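Beta-lactamase (PDB 6N1N) probably hydrolyses beta-lactam antibiotics to substituted beta-amino acids, as a class D serine beta-lactamase. Local coordinates at residues 60-64 against 115-119. Numbering follows the deposited sequence.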
# COMPACT_ATOMS: atom_id res chain seq x y z
N ILE A 60 -8.92 9.87 1.60
CA ILE A 60 -9.31 10.84 2.61
C ILE A 60 -9.17 12.25 2.06
O ILE A 60 -10.04 13.09 2.25
CB ILE A 60 -8.49 10.64 3.90
CG1 ILE A 60 -8.85 9.31 4.57
CG2 ILE A 60 -8.72 11.78 4.88
CD1 ILE A 60 -7.92 8.89 5.70
N PHE A 61 -8.05 12.54 1.37
CA PHE A 61 -7.85 13.88 0.80
C PHE A 61 -9.01 14.28 -0.12
O PHE A 61 -9.49 15.42 -0.06
CB PHE A 61 -6.53 13.94 0.02
CG PHE A 61 -5.29 14.17 0.87
CD1 PHE A 61 -5.28 13.91 2.23
CD2 PHE A 61 -4.13 14.62 0.28
CE1 PHE A 61 -4.14 14.11 2.97
CE2 PHE A 61 -3.00 14.84 1.02
CZ PHE A 61 -3.00 14.59 2.37
N LEU A 62 -9.46 13.37 -0.99
CA LEU A 62 -10.55 13.72 -1.89
C LEU A 62 -11.87 13.85 -1.15
O LEU A 62 -12.62 14.80 -1.37
CB LEU A 62 -10.65 12.68 -3.01
CG LEU A 62 -9.44 12.74 -3.93
CD1 LEU A 62 -9.32 11.45 -4.69
CD2 LEU A 62 -9.55 13.92 -4.92
N GLU A 63 -12.18 12.89 -0.28
CA GLU A 63 -13.47 12.94 0.41
C GLU A 63 -13.59 14.18 1.29
O GLU A 63 -14.68 14.79 1.39
CB GLU A 63 -13.69 11.67 1.23
CG GLU A 63 -15.15 11.47 1.70
CD GLU A 63 -16.12 11.19 0.57
OE1 GLU A 63 -15.65 10.86 -0.54
OE2 GLU A 63 -17.35 11.28 0.80
N GLU A 64 -12.50 14.58 1.93
CA GLU A 64 -12.45 15.75 2.79
C GLU A 64 -12.18 17.05 2.04
O GLU A 64 -12.07 18.10 2.68
CB GLU A 64 -11.39 15.56 3.88
CG GLU A 64 -11.75 14.51 4.91
CD GLU A 64 -13.06 14.85 5.59
OE1 GLU A 64 -13.16 15.96 6.14
OE2 GLU A 64 -13.99 14.03 5.56
N LYS A 115 -10.81 13.47 12.89
CA LYS A 115 -11.32 13.08 11.58
C LYS A 115 -10.55 11.91 11.01
O LYS A 115 -11.13 10.96 10.46
CB LYS A 115 -11.29 14.30 10.64
CG LYS A 115 -11.84 14.09 9.24
CD LYS A 115 -13.31 13.73 9.20
CE LYS A 115 -14.21 14.80 9.71
NZ LYS A 115 -15.63 14.30 9.71
N TYR A 116 -9.21 11.94 11.11
CA TYR A 116 -8.42 10.79 10.69
C TYR A 116 -8.83 9.53 11.45
O TYR A 116 -8.97 8.46 10.85
CB TYR A 116 -6.93 11.06 10.92
CG TYR A 116 -6.19 11.56 9.69
CD1 TYR A 116 -6.13 10.81 8.53
CD2 TYR A 116 -5.50 12.77 9.71
CE1 TYR A 116 -5.44 11.25 7.41
CE2 TYR A 116 -4.79 13.20 8.59
CZ TYR A 116 -4.76 12.44 7.44
OH TYR A 116 -4.06 12.90 6.34
N LYS A 117 -9.03 9.64 12.76
CA LYS A 117 -9.44 8.47 13.54
C LYS A 117 -10.77 7.91 13.04
O LYS A 117 -10.95 6.69 13.01
CB LYS A 117 -9.53 8.81 15.02
CG LYS A 117 -8.16 8.92 15.69
CD LYS A 117 -8.27 9.38 17.13
CE LYS A 117 -6.89 9.50 17.76
NZ LYS A 117 -6.95 10.14 19.11
N GLU A 118 -11.68 8.79 12.61
CA GLU A 118 -12.94 8.33 12.03
C GLU A 118 -12.72 7.48 10.79
O GLU A 118 -13.33 6.42 10.62
CB GLU A 118 -13.84 9.51 11.68
CG GLU A 118 -14.43 10.24 12.85
CD GLU A 118 -15.19 11.47 12.38
OE1 GLU A 118 -15.52 11.54 11.17
OE2 GLU A 118 -15.44 12.36 13.21
N TYR A 119 -11.83 7.94 9.89
CA TYR A 119 -11.51 7.17 8.70
C TYR A 119 -10.78 5.88 9.03
O TYR A 119 -11.04 4.84 8.41
CB TYR A 119 -10.68 8.03 7.73
CG TYR A 119 -11.54 8.98 6.93
CD1 TYR A 119 -12.33 8.52 5.89
CD2 TYR A 119 -11.57 10.34 7.22
CE1 TYR A 119 -13.12 9.39 5.15
CE2 TYR A 119 -12.34 11.22 6.48
CZ TYR A 119 -13.12 10.74 5.46
OH TYR A 119 -13.90 11.62 4.73
O HOH W 1 -16.18 14.42 6.88
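Two helices of the helical region pack here through side chains: the last turn of helix 56-63 and Glu64, the residue just past its end, meet helix 113-122; the contact is apolar at one end and polar at the other. CA atoms come no closer than 7.4 Å (Ile60 to Tyr119) and stand 9.3 Å apart at Glu64 and Lys115, so side chains fill the gap. Ile60 is the apolar wedge: its CD1 lies 3.5 Å from Tyr119 CB and 3.8 Å from Tyr116 CE1, while its CG1 sits 3.9 Å from the Tyr119 ring centroid, 22° off the normal, a CH-pi contact over the face. Phe61 CE1 reaches Tyr116 OH at 3.6 Å, but that hydroxyl has its hydrogen-bonding partner in Asn57, on the same helix as Phe61. In the serine beta-lactamase/transpeptidase fold, helix 56-63 closely follows Ser51, the predicted acylated nucleophile; the Phe61 side chain is about 12 Å from that of Ser51, so the contact is structural packing some way from it. At the polar end, Tyr119 OH donates to Glu64 OE2 (2.6 Å). Lys115 NZ is 4.5 Å from Glu64 OE2, beyond a salt bridge; a water bridges them, donating to Glu64 OE2 (2.6 Å) and accepting from Lys115 NZ (2.9 Å). Lys115 NZ instead pairs with Glu118 OE1 at 3.1 Å, a salt bridge within its own helix. Glu63 packs its CG 3.3 Å from Tyr119 OH, whereas its carboxylate turns away to Thr168 and Ser165.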